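Local coordinates for 2-amino-4-hydroxy-6-hydroxymethyldihydropteridine pyrophosphokinase (PDB 1CBK), which probably catalyses the transfer of pyrophosphate from ATP to 6-hydroxymethyl-7,8-dihydropterin, a step in folate biosynthesis, at residues I2-L8 against A57-T63; Q18-A22 against T93-D97; Q28-T32 against E62-S66; T36-Y41 against V126-I131; P67-D72 against E109-I113. All coordinates share one frame; numbering follows the deposited sequence.

Contact 1: I2-L8 against A57-T63; sequences ITAYIAL and AVAKIET
The phenol ring of Tyr5 receives strand 57-63 at its edge and obliquely. Val58 CG1 lies at the edge, near the ring plane and 4.2 Å from Tyr5 CD1, whereas the aliphatic chain of Lys60 slants in, its CG 3.8 Å from Tyr5 CE1. Leu128 of helix 122-131 also touches the tyrosine. Lys60 and Tyr5 run side by side in the same direction: with CG anti to the backbone N (chi1 177°) and an extended chain beyond, Lys60 brings CE to 3.7 Å from Tyr5 OH. A water accepts a hydrogen bond from Lys60 NZ at 3.0 Å and is also bonded to Tyr5 OH, bridging the two polar ends.

The other face of the sheet is wholly apolar over its middle. Ile6 CD1 meets Ile61 CD1 at 3.6 Å, Ala4 CB rests 3.8 Å from Ile61 CG1, and Leu8 CD1 reaches Ala59 CB; Leu23 and Ile26 of helix 15-27 pack on this side. Eight backbone hydrogen bonds join the antiparallel strands, among them Ala59 N to Ile6 O at 2.8 Å. Strands 2-10 and 54-63 are the two central strands of the 4-1-3-2 order of a ferredoxin-like fold. The chemistry implies a sheet with two unlike faces: branched and small side chains seal the Ile6 face, while the Tyr5 face passes from packing to a water-mediated polar margin.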
# COMPACT_ATOMS: atom_id res chain seq x y z
N ILE A 2 -15.77 9.90 19.22
CA ILE A 2 -14.44 9.67 18.71
C ILE A 2 -14.07 10.55 17.51
O ILE A 2 -14.92 10.93 16.72
CB ILE A 2 -14.22 8.15 18.36
CG1 ILE A 2 -14.79 7.81 17.01
CG2 ILE A 2 -14.86 7.24 19.39
CD1 ILE A 2 -13.72 7.79 15.95
N THR A 3 -12.78 10.87 17.41
CA THR A 3 -12.24 11.66 16.33
C THR A 3 -11.80 10.65 15.26
O THR A 3 -11.00 9.76 15.55
CB THR A 3 -11.03 12.46 16.79
OG1 THR A 3 -11.45 13.38 17.80
CG2 THR A 3 -10.39 13.22 15.63
N ALA A 4 -12.35 10.76 14.06
CA ALA A 4 -11.99 9.86 12.98
C ALA A 4 -11.48 10.67 11.81
O ALA A 4 -11.78 11.85 11.69
CB ALA A 4 -13.18 9.02 12.56
N TYR A 5 -10.68 10.05 10.96
CA TYR A 5 -10.10 10.70 9.79
C TYR A 5 -10.54 9.92 8.58
O TYR A 5 -10.47 8.68 8.56
CB TYR A 5 -8.58 10.75 9.90
CG TYR A 5 -8.11 11.75 10.92
CD1 TYR A 5 -8.00 13.11 10.59
CD2 TYR A 5 -7.83 11.36 12.25
CE1 TYR A 5 -7.62 14.07 11.54
CE2 TYR A 5 -7.46 12.31 13.22
CZ TYR A 5 -7.36 13.66 12.86
OH TYR A 5 -7.02 14.60 13.80
N ILE A 6 -11.06 10.64 7.60
CA ILE A 6 -11.57 10.05 6.36
C ILE A 6 -10.79 10.57 5.16
O ILE A 6 -10.58 11.78 5.02
CB ILE A 6 -13.09 10.36 6.20
CG1 ILE A 6 -13.85 9.76 7.39
CG2 ILE A 6 -13.64 9.83 4.86
CD1 ILE A 6 -15.26 10.25 7.50
N ALA A 7 -10.33 9.65 4.31
CA ALA A 7 -9.59 10.01 3.11
C ALA A 7 -10.58 10.03 1.94
O ALA A 7 -11.45 9.16 1.85
CB ALA A 7 -8.46 8.98 2.83
N LEU A 8 -10.49 11.05 1.09
CA LEU A 8 -11.37 11.17 -0.08
C LEU A 8 -10.53 11.31 -1.35
O LEU A 8 -9.55 12.05 -1.37
CB LEU A 8 -12.30 12.40 0.04
CG LEU A 8 -13.19 12.64 1.26
CD1 LEU A 8 -12.40 13.36 2.36
CD2 LEU A 8 -14.40 13.45 0.82
N ALA A 57 -8.20 14.65 -0.54
CA ALA A 57 -8.36 15.43 0.67
C ALA A 57 -8.56 14.46 1.82
O ALA A 57 -8.70 13.24 1.61
CB ALA A 57 -9.58 16.39 0.57
N VAL A 58 -8.50 15.00 3.03
CA VAL A 58 -8.69 14.23 4.27
C VAL A 58 -9.58 15.11 5.13
O VAL A 58 -9.33 16.31 5.26
CB VAL A 58 -7.34 13.94 5.04
CG1 VAL A 58 -7.63 13.21 6.38
CG2 VAL A 58 -6.40 13.04 4.21
N ALA A 59 -10.63 14.51 5.68
CA ALA A 59 -11.57 15.21 6.55
C ALA A 59 -11.49 14.67 7.98
O ALA A 59 -11.26 13.48 8.20
CB ALA A 59 -13.01 15.04 6.00
N LYS A 60 -11.68 15.56 8.95
CA LYS A 60 -11.65 15.19 10.35
C LYS A 60 -13.06 15.28 10.88
O LYS A 60 -13.73 16.32 10.69
CB LYS A 60 -10.75 16.15 11.13
CG LYS A 60 -10.69 15.92 12.65
CD LYS A 60 -9.84 17.02 13.33
CE LYS A 60 -9.82 16.85 14.83
NZ LYS A 60 -8.92 17.85 15.50
N ILE A 61 -13.55 14.22 11.51
CA ILE A 61 -14.90 14.23 12.08
C ILE A 61 -14.91 13.77 13.54
O ILE A 61 -13.96 13.13 13.98
CB ILE A 61 -15.91 13.29 11.31
CG1 ILE A 61 -15.44 11.83 11.35
CG2 ILE A 61 -16.17 13.79 9.87
CD1 ILE A 61 -16.51 10.85 10.86
N GLU A 62 -15.98 14.11 14.26
CA GLU A 62 -16.20 13.71 15.66
C GLU A 62 -17.51 12.98 15.52
O GLU A 62 -18.50 13.56 15.04
CB GLU A 62 -16.36 14.93 16.56
CG GLU A 62 -15.04 15.71 16.71
CD GLU A 62 -15.14 17.05 17.48
OE1 GLU A 62 -16.27 17.53 17.77
OE2 GLU A 62 -14.06 17.62 17.77
N THR A 63 -17.52 11.69 15.82
CA THR A 63 -18.72 10.91 15.66
C THR A 63 -19.00 9.96 16.81
O THR A 63 -18.09 9.58 17.58
CB THR A 63 -18.65 10.10 14.32
OG1 THR A 63 -19.91 9.47 14.05
CG2 THR A 63 -17.59 9.02 14.39
O HOH W 1 -6.30 17.38 14.17

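Contact 2: Q18-A22 against T93-D97; sequences QLHAA and TLDLD
Gln18 reaches across to Thr93 with its whole length. Its CB lies 3.4 Å from Thr93 O and its CG 3.3 Å from the same oxygen, close packing on a carbonyl that accepts its hydrogen bond from Ser10 OG. The chain then bends (chi2 -80°), and CD stays by the carbonyl, 3.5 Å from Thr93 O, with Thr93 CB a little farther. At the tip the amide divides its work: OE1 accepts from a water at 2.7 Å, and that water in turn accepts from Thr93 OG1, while NE2 passes by Thr93 CB and donates to Asn13 O. Thr93 OG1 has a further partner in Val84 N, so the water is held at a hydroxyl that is itself fixed.

Further along the helix the contact turns apolar. Leu94 has CG anti to its backbone N (chi1 178°), which extends both methyls toward the helix; Ala22 CB sits against the fork, 3.8 Å from Leu94 CD1 and 3.9 Å from Leu94 CD2. Leu19 CD1 comes to the first of these methyls, and Leu96 CD2 lies 4.0 Å from Ala22 CB.

Asp95 leaves the backbone away from the helix; its carboxylate forms salt bridges with Arg83 and Arg92, and the residue touches the bound pterin analogue. Helix 15-27 thus packs over the start of edge strand 95-101, beside Leu8 and Ser10 of neighbouring strand 2-10, with Leu74 and Ile77 of helix 67-80 closing around Leu96.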
# COMPACT_ATOMS: atom_id res chain seq x y z
N GLN A 18 -17.25 16.15 -6.89
CA GLN A 18 -17.48 14.88 -6.19
C GLN A 18 -17.06 14.99 -4.70
O GLN A 18 -17.75 14.52 -3.80
CB GLN A 18 -16.69 13.75 -6.86
CG GLN A 18 -17.08 13.48 -8.30
CD GLN A 18 -18.34 12.64 -8.43
OE1 GLN A 18 -18.83 12.05 -7.46
NE2 GLN A 18 -18.85 12.54 -9.66
N LEU A 19 -15.90 15.60 -4.46
CA LEU A 19 -15.39 15.79 -3.09
C LEU A 19 -16.29 16.75 -2.30
O LEU A 19 -16.61 16.46 -1.15
CB LEU A 19 -13.93 16.27 -3.10
CG LEU A 19 -12.87 15.17 -2.91
CD1 LEU A 19 -13.10 13.97 -3.79
CD2 LEU A 19 -11.50 15.75 -3.12
N HIS A 20 -16.71 17.85 -2.92
CA HIS A 20 -17.61 18.79 -2.21
C HIS A 20 -18.93 18.10 -1.87
O HIS A 20 -19.44 18.22 -0.75
CB HIS A 20 -17.88 20.06 -3.03
CG HIS A 20 -16.74 21.02 -3.07
ND1 HIS A 20 -16.04 21.38 -1.94
CD2 HIS A 20 -16.20 21.72 -4.09
CE1 HIS A 20 -15.11 22.28 -2.26
NE2 HIS A 20 -15.20 22.50 -3.56
N ALA A 21 -19.46 17.33 -2.81
CA ALA A 21 -20.72 16.64 -2.53
C ALA A 21 -20.54 15.62 -1.41
O ALA A 21 -21.42 15.48 -0.56
CB ALA A 21 -21.26 15.96 -3.79
N ALA A 22 -19.42 14.90 -1.41
CA ALA A 22 -19.18 13.88 -0.38
C ALA A 22 -18.99 14.51 1.02
O ALA A 22 -19.47 13.98 2.02
CB ALA A 22 -17.99 13.01 -0.75
N THR A 93 -15.22 7.75 -9.64
CA THR A 93 -15.82 9.04 -9.35
C THR A 93 -15.61 9.46 -7.89
O THR A 93 -15.58 10.65 -7.58
CB THR A 93 -17.32 9.04 -9.67
OG1 THR A 93 -17.94 7.97 -8.96
CG2 THR A 93 -17.57 8.83 -11.19
N LEU A 94 -15.47 8.48 -6.98
CA LEU A 94 -15.28 8.77 -5.56
C LEU A 94 -14.93 7.55 -4.72
O LEU A 94 -15.49 6.47 -4.91
CB LEU A 94 -16.58 9.38 -4.96
CG LEU A 94 -16.61 9.72 -3.46
CD1 LEU A 94 -15.85 11.03 -3.22
CD2 LEU A 94 -18.04 9.85 -2.98
N ASP A 95 -14.01 7.74 -3.78
CA ASP A 95 -13.62 6.72 -2.81
C ASP A 95 -13.54 7.44 -1.46
O ASP A 95 -12.93 8.49 -1.37
CB ASP A 95 -12.23 6.13 -3.12
CG ASP A 95 -12.29 4.79 -3.83
OD1 ASP A 95 -13.40 4.30 -4.12
OD2 ASP A 95 -11.22 4.22 -4.12
N LEU A 96 -14.23 6.89 -0.45
CA LEU A 96 -14.23 7.41 0.92
C LEU A 96 -13.60 6.28 1.73
O LEU A 96 -14.05 5.15 1.64
CB LEU A 96 -15.66 7.66 1.42
CG LEU A 96 -16.43 8.72 0.63
CD1 LEU A 96 -17.80 8.95 1.27
CD2 LEU A 96 -15.63 10.01 0.59
N ASP A 97 -12.55 6.57 2.50
CA ASP A 97 -11.87 5.53 3.29
C ASP A 97 -11.63 5.97 4.75
O ASP A 97 -11.16 7.07 4.98
CB ASP A 97 -10.50 5.20 2.67
CG ASP A 97 -10.60 4.46 1.35
OD1 ASP A 97 -11.24 3.38 1.31
OD2 ASP A 97 -10.03 4.94 0.35
O HOH W 2 -19.72 9.51 -7.61

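Contact 3: Q28-T32 against E62-S66; sequences QLSNT and ETELS
Thr32 and Thr63 lie side by side, pointing the same way, and bring their hydroxyls to 2.9 Å between Thr32 OG1 and Thr63 OG1. The two hydroxyls are set differently. In Thr32 the hydroxyl is anti to the carbonyl carbon (chi1 -52°), a setting that turns it back to donate to Ser30 O at 2.9 Å from above the carbonyl plane. In Thr63 the hydroxyl is instead anti to the backbone N (chi1 -172°), beside its own carbonyl, where it accepts from Leu65 N at 3.0 Å and closes an ST turn. Asn31 O lies 3.2 Å from Thr63 OG1.

The setting is a type II beta turn, Leu29 to Thr32, that leads from helix 15-27 into strand 32-43 of the ferredoxin-like sheet. Asn31 takes its left-handed third position (phi 54°), and its carbonyl accepts from Glu64 N at 2.9 Å, nearly along the C=O axis. Beyond this bond, Asn31 CB and Glu64 CB touch at the surface. Leu65 crosses Thr32 at about a right angle, its CD1 3.6 Å from Thr32 OG1, and continues inward to Leu29 and to Leu70 of helix 67-80.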
# COMPACT_ATOMS: atom_id res chain seq x y z
N GLN A 28 -23.63 16.00 7.10
CA GLN A 28 -25.05 15.81 7.43
C GLN A 28 -25.40 14.48 8.14
O GLN A 28 -26.55 14.23 8.44
CB GLN A 28 -25.91 15.95 6.15
CG GLN A 28 -25.85 17.35 5.54
CD GLN A 28 -26.64 17.47 4.25
OE1 GLN A 28 -26.81 16.49 3.52
NE2 GLN A 28 -27.09 18.67 3.93
N LEU A 29 -24.40 13.63 8.37
CA LEU A 29 -24.63 12.36 9.04
C LEU A 29 -25.09 12.55 10.50
O LEU A 29 -24.60 13.42 11.21
CB LEU A 29 -23.33 11.51 9.03
CG LEU A 29 -22.88 10.94 7.69
CD1 LEU A 29 -21.56 10.20 7.88
CD2 LEU A 29 -23.96 10.03 7.12
N SER A 30 -26.04 11.74 10.93
CA SER A 30 -26.52 11.81 12.30
C SER A 30 -25.35 11.51 13.22
O SER A 30 -24.47 10.71 12.86
CB SER A 30 -27.58 10.75 12.57
OG SER A 30 -28.70 10.92 11.73
N ASN A 31 -25.34 12.16 14.37
CA ASN A 31 -24.33 11.94 15.41
C ASN A 31 -22.91 12.08 14.93
O ASN A 31 -22.01 11.45 15.49
CB ASN A 31 -24.54 10.55 16.03
CG ASN A 31 -25.85 10.44 16.78
OD1 ASN A 31 -26.28 11.39 17.43
ND2 ASN A 31 -26.51 9.30 16.68
N THR A 32 -22.71 12.99 13.99
CA THR A 32 -21.40 13.22 13.40
C THR A 32 -21.27 14.70 13.12
O THR A 32 -22.25 15.36 12.78
CB THR A 32 -21.27 12.41 12.09
OG1 THR A 32 -21.61 11.04 12.35
CG2 THR A 32 -19.85 12.51 11.51
N GLU A 62 -15.98 14.11 14.26
CA GLU A 62 -16.20 13.71 15.66
C GLU A 62 -17.51 12.98 15.52
O GLU A 62 -18.50 13.56 15.04
CB GLU A 62 -16.36 14.93 16.56
CG GLU A 62 -15.04 15.71 16.71
CD GLU A 62 -15.14 17.05 17.48
OE1 GLU A 62 -16.27 17.53 17.77
OE2 GLU A 62 -14.06 17.62 17.77
N THR A 63 -17.52 11.69 15.82
CA THR A 63 -18.72 10.91 15.66
C THR A 63 -19.00 9.96 16.81
O THR A 63 -18.09 9.58 17.58
CB THR A 63 -18.65 10.10 14.32
OG1 THR A 63 -19.91 9.47 14.05
CG2 THR A 63 -17.59 9.02 14.39
N GLU A 64 -20.27 9.57 16.92
CA GLU A 64 -20.70 8.62 17.93
C GLU A 64 -21.12 7.35 17.22
O GLU A 64 -21.55 6.39 17.86
CB GLU A 64 -21.82 9.19 18.79
CG GLU A 64 -21.35 10.43 19.57
CD GLU A 64 -22.31 10.88 20.67
OE1 GLU A 64 -23.42 10.31 20.78
OE2 GLU A 64 -21.95 11.80 21.43
N LEU A 65 -20.96 7.33 15.89
CA LEU A 65 -21.27 6.13 15.10
C LEU A 65 -20.17 5.10 15.36
O LEU A 65 -19.00 5.48 15.53
CB LEU A 65 -21.32 6.45 13.58
CG LEU A 65 -22.37 7.42 13.00
CD1 LEU A 65 -22.17 7.63 11.49
CD2 LEU A 65 -23.78 6.91 13.27
N SER A 66 -20.55 3.83 15.46
CA SER A 66 -19.58 2.75 15.67
C SER A 66 -18.79 2.61 14.35
O SER A 66 -19.20 3.15 13.31
CB SER A 66 -20.32 1.44 15.99
OG SER A 66 -20.93 0.92 14.82

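Contact 4: T36-Y41 against V126-I131; sequences TTSSFY and VPLFEI
Glu130 reaches Ser39 and Tyr41 because its CG is anti to the backbone N (chi1 178°) and the chain beyond stays extended, pushing the carboxylate clear of the helix. Ser39, with its hydroxyl anti to its carbonyl carbon, turns that group to the same spot. The serine grips the carboxylate twice: Ser39 N donates to Glu130 OE1 at 2.9 Å, nearly straight (169°) but from above the carboxylate plane, and Ser39 OG donates to the syn lone pair of Glu130 OE2 at 2.7 Å. Two bonds to different oxygens should restrain rotation of the group, and they would probably favour its ionised form. Tyr41 OH lies 2.9 Å from Glu130 OE1, at best a weak bond; this oxygen sits at the ring edge, with ring and carboxylate planes 73° apart.

Helix 122-131 lies on the face of the ferredoxin-like sheet turned away from helix 15-27, and it meets strand 32-43 where that strand is interrupted. There, Pro127 CG approaches Tyr41 CD1 obliquely at 3.8 Å, and the Val126 side chain runs at about a right angle to that of Tyr41, its CG1 coming obliquely to 4.0 Å from Tyr41 CE2. Ser38 OG rests 3.5 Å from Pro127 CB while donating to Ser39 O and accepting from Val58 N. Ile131 CG2 packs on Ser38 CA at 3.6 Å, and the Thr36 side chain runs antiparallel to that of Ile131, its CG2 near Ile131 CB.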
# COMPACT_ATOMS: atom_id res chain seq x y z
N THR A 36 -13.05 19.70 10.30
CA THR A 36 -12.24 20.46 9.37
C THR A 36 -11.89 19.52 8.22
O THR A 36 -12.03 18.30 8.35
CB THR A 36 -10.95 21.01 10.08
OG1 THR A 36 -10.26 21.93 9.22
CG2 THR A 36 -10.00 19.88 10.45
N THR A 37 -11.47 20.11 7.10
CA THR A 37 -11.09 19.39 5.90
C THR A 37 -9.80 20.05 5.40
O THR A 37 -9.65 21.27 5.46
CB THR A 37 -12.17 19.53 4.78
OG1 THR A 37 -13.44 19.11 5.30
CG2 THR A 37 -11.81 18.66 3.56
N SER A 38 -8.86 19.23 4.95
CA SER A 38 -7.60 19.72 4.43
C SER A 38 -7.89 20.42 3.09
O SER A 38 -9.04 20.45 2.63
CB SER A 38 -6.70 18.53 4.14
OG SER A 38 -7.26 17.75 3.08
N SER A 39 -6.84 20.99 2.50
CA SER A 39 -6.91 21.60 1.17
C SER A 39 -7.12 20.42 0.19
O SER A 39 -6.95 19.26 0.58
CB SER A 39 -5.57 22.26 0.83
OG SER A 39 -5.28 23.34 1.70
N PHE A 40 -7.50 20.72 -1.05
CA PHE A 40 -7.70 19.71 -2.08
C PHE A 40 -6.37 19.66 -2.84
O PHE A 40 -5.82 20.72 -3.22
CB PHE A 40 -8.84 20.10 -3.02
CG PHE A 40 -10.23 19.88 -2.47
CD1 PHE A 40 -10.45 19.67 -1.11
CD2 PHE A 40 -11.33 19.91 -3.33
CE1 PHE A 40 -11.76 19.50 -0.61
CE2 PHE A 40 -12.65 19.74 -2.84
CZ PHE A 40 -12.85 19.54 -1.48
N TYR A 41 -5.85 18.46 -3.08
CA TYR A 41 -4.55 18.30 -3.74
C TYR A 41 -4.74 17.50 -5.01
O TYR A 41 -5.34 16.44 -4.94
CB TYR A 41 -3.57 17.51 -2.85
CG TYR A 41 -3.15 18.23 -1.59
CD1 TYR A 41 -3.98 18.25 -0.47
CD2 TYR A 41 -1.96 18.95 -1.55
CE1 TYR A 41 -3.64 18.97 0.67
CE2 TYR A 41 -1.60 19.68 -0.42
CZ TYR A 41 -2.45 19.68 0.68
OH TYR A 41 -2.13 20.44 1.78
N VAL A 126 0.17 13.89 3.35
CA VAL A 126 0.38 15.33 3.29
C VAL A 126 -0.87 16.09 3.79
O VAL A 126 -0.75 17.04 4.59
CB VAL A 126 0.86 15.79 1.90
CG1 VAL A 126 0.73 17.30 1.74
CG2 VAL A 126 2.29 15.32 1.69
N PRO A 127 -2.08 15.72 3.28
CA PRO A 127 -3.33 16.38 3.71
C PRO A 127 -3.60 16.11 5.22
O PRO A 127 -4.07 16.99 5.93
CB PRO A 127 -4.42 15.70 2.86
CG PRO A 127 -3.72 15.16 1.71
CD PRO A 127 -2.29 14.90 2.07
N LEU A 128 -3.37 14.89 5.69
CA LEU A 128 -3.57 14.56 7.11
C LEU A 128 -2.67 15.44 8.00
O LEU A 128 -3.13 15.99 9.00
CB LEU A 128 -3.27 13.06 7.38
CG LEU A 128 -3.47 12.51 8.81
CD1 LEU A 128 -4.91 12.76 9.28
CD2 LEU A 128 -3.17 11.02 8.86
N PHE A 129 -1.41 15.60 7.61
CA PHE A 129 -0.45 16.41 8.35
C PHE A 129 -0.89 17.86 8.42
O PHE A 129 -0.67 18.56 9.41
CB PHE A 129 0.93 16.30 7.70
CG PHE A 129 1.98 17.17 8.34
CD1 PHE A 129 2.30 17.04 9.69
CD2 PHE A 129 2.67 18.10 7.58
CE1 PHE A 129 3.30 17.84 10.28
CE2 PHE A 129 3.67 18.90 8.15
CZ PHE A 129 3.98 18.77 9.51
N GLU A 130 -1.55 18.32 7.35
CA GLU A 130 -2.03 19.70 7.31
C GLU A 130 -3.09 19.97 8.39
O GLU A 130 -3.14 21.06 8.96
CB GLU A 130 -2.58 20.02 5.91
CG GLU A 130 -3.15 21.44 5.76
CD GLU A 130 -3.84 21.68 4.42
OE1 GLU A 130 -4.23 20.69 3.77
OE2 GLU A 130 -3.99 22.85 4.01
N ILE A 131 -3.93 18.99 8.70
CA ILE A 131 -4.99 19.20 9.70
C ILE A 131 -4.75 18.51 11.04
O ILE A 131 -5.61 18.57 11.91
CB ILE A 131 -6.40 18.77 9.18
CG1 ILE A 131 -6.48 17.26 8.92
CG2 ILE A 131 -6.75 19.54 7.92
CD1 ILE A 131 -7.84 16.81 8.42

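Contact 5: P67-D72 against E109-I113; sequences PLKLLD and ERLTI
Arg110 holds Asp72 in an end-on salt bridge that ties the small hairpin of strands 106-107 and 112-113 to helix 67-80, the second helix of the ferredoxin-like fold. Both terminal nitrogens grip one oxygen: Arg110 NH2 lies 2.9 Å from Asp72 OD1, almost in line with the C-O bond, and Arg110 NH1 lies 3.1 Å from the same atom, on its syn side but well out of the carboxylate plane. OD1 stays close to the guanidinium plane, and the two flat groups are inclined by only 26°.

Next come the leucines that flank the arginine. Leu71 CD2 covers one face of the guanidinium, offset toward its rim and 3.6 Å from Arg110 NH2, while Leu68 CD2 approaches obliquely, 3.8 Å from Arg110 NH1. The bend at chi3 (63°) turns the guanidinium toward the helix, alongside Leu68 and Leu71.

Toward the start of the helix, Leu111 joins Ile98 and Ile106, and Pro67 packs on Tyr101. On the outer side, Thr112 meets Trp89 of the second subunit. Leu111 spans one turn of the helix with its two methyls: CD2 is 3.9 Å from Leu71 CD2, and CD1 is 3.6 Å from Pro67 CB.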
# COMPACT_ATOMS: atom_id res chain seq x y z
N PRO A 67 -17.66 1.90 14.37
CA PRO A 67 -16.89 1.76 13.12
C PRO A 67 -17.68 1.19 11.94
O PRO A 67 -17.60 1.71 10.84
CB PRO A 67 -15.74 0.82 13.53
CG PRO A 67 -15.55 1.11 14.97
CD PRO A 67 -16.95 1.28 15.51
N LEU A 68 -18.44 0.12 12.17
CA LEU A 68 -19.22 -0.49 11.10
C LEU A 68 -20.40 0.37 10.62
O LEU A 68 -20.77 0.31 9.45
CB LEU A 68 -19.66 -1.90 11.46
CG LEU A 68 -18.55 -2.96 11.50
CD1 LEU A 68 -19.12 -4.30 11.97
CD2 LEU A 68 -17.89 -3.12 10.13
N LYS A 69 -20.97 1.18 11.52
CA LYS A 69 -22.07 2.04 11.12
C LYS A 69 -21.53 3.22 10.31
O LYS A 69 -22.18 3.68 9.37
CB LYS A 69 -22.88 2.50 12.33
CG LYS A 69 -23.68 1.36 12.94
CD LYS A 69 -24.75 1.87 13.86
CE LYS A 69 -25.52 0.75 14.56
NZ LYS A 69 -26.66 1.32 15.37
N LEU A 70 -20.35 3.71 10.69
CA LEU A 70 -19.71 4.78 9.95
C LEU A 70 -19.40 4.24 8.53
O LEU A 70 -19.61 4.95 7.54
CB LEU A 70 -18.43 5.24 10.64
CG LEU A 70 -17.60 6.32 9.91
CD1 LEU A 70 -18.46 7.59 9.69
CD2 LEU A 70 -16.33 6.63 10.74
N LEU A 71 -18.89 3.00 8.44
CA LEU A 71 -18.60 2.39 7.14
C LEU A 71 -19.90 2.29 6.31
O LEU A 71 -19.89 2.61 5.12
CB LEU A 71 -17.98 0.97 7.28
CG LEU A 71 -17.67 0.26 5.93
CD1 LEU A 71 -16.67 1.08 5.13
CD2 LEU A 71 -17.12 -1.16 6.13
N ASP A 72 -20.97 1.79 6.93
CA ASP A 72 -22.26 1.67 6.25
C ASP A 72 -22.68 3.00 5.64
O ASP A 72 -23.14 3.06 4.50
CB ASP A 72 -23.36 1.26 7.22
CG ASP A 72 -23.34 -0.21 7.53
OD1 ASP A 72 -22.68 -0.98 6.82
OD2 ASP A 72 -24.02 -0.60 8.51
N GLU A 109 -13.53 -8.54 9.00
CA GLU A 109 -14.04 -8.84 7.65
C GLU A 109 -14.32 -7.65 6.74
O GLU A 109 -14.13 -7.73 5.53
CB GLU A 109 -15.31 -9.69 7.75
CG GLU A 109 -15.09 -11.19 7.59
CD GLU A 109 -15.30 -11.65 6.17
OE1 GLU A 109 -16.48 -11.73 5.74
OE2 GLU A 109 -14.29 -11.92 5.47
N ARG A 110 -14.81 -6.56 7.35
CA ARG A 110 -15.15 -5.34 6.62
C ARG A 110 -14.22 -4.15 6.83
O ARG A 110 -14.19 -3.24 6.00
CB ARG A 110 -16.58 -4.92 6.99
CG ARG A 110 -17.66 -5.97 6.74
CD ARG A 110 -19.06 -5.43 7.06
NE ARG A 110 -19.40 -4.31 6.18
CZ ARG A 110 -20.22 -3.31 6.50
NH1 ARG A 110 -20.79 -3.27 7.70
NH2 ARG A 110 -20.45 -2.35 5.62
N LEU A 111 -13.44 -4.16 7.91
CA LEU A 111 -12.55 -3.03 8.20
C LEU A 111 -11.08 -3.37 8.37
O LEU A 111 -10.74 -4.41 8.90
CB LEU A 111 -13.02 -2.29 9.45
CG LEU A 111 -14.34 -1.52 9.35
CD1 LEU A 111 -14.77 -1.13 10.72
CD2 LEU A 111 -14.15 -0.30 8.46
N THR A 112 -10.23 -2.42 8.00
CA THR A 112 -8.78 -2.51 8.10
C THR A 112 -8.38 -1.11 8.58
O THR A 112 -8.13 -0.22 7.76
CB THR A 112 -8.13 -2.73 6.70
OG1 THR A 112 -8.73 -3.86 6.05
CG2 THR A 112 -6.62 -2.96 6.81
N ILE A 113 -8.38 -0.91 9.89
CA ILE A 113 -8.04 0.37 10.50
C ILE A 113 -6.96 0.18 11.57
O ILE A 113 -7.13 -0.58 12.51
CB ILE A 113 -9.28 1.04 11.17
CG1 ILE A 113 -10.45 1.17 10.18
CG2 ILE A 113 -8.89 2.40 11.74
CD1 ILE A 113 -11.72 1.72 10.79

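How the contacts relate
Contacts 1 and 2 are buried, contacts 3 and 4 partly so, and contact 5 lies at the surface. Contact 1 is the backbone ladder at the middle of the sheet; contact 3 takes up the end of strand 54-63, sharing Glu62 and Thr63, and exchanges the regular ladder for hydroxyls and a turn. Contacts 2 and 4 cover opposite faces, one by apolar packing beside a water, the other through a gripped carboxylate, and they meet where Phe40 touches Leu19 and His20. Leu70, on the helix of contact 5, packs against Ile61 of contact 1 and Leu65 of contact 3, yet the polar component of contact 5 is a charged pair. Contacts 4 and 5 stand about 22 Å apart between centres.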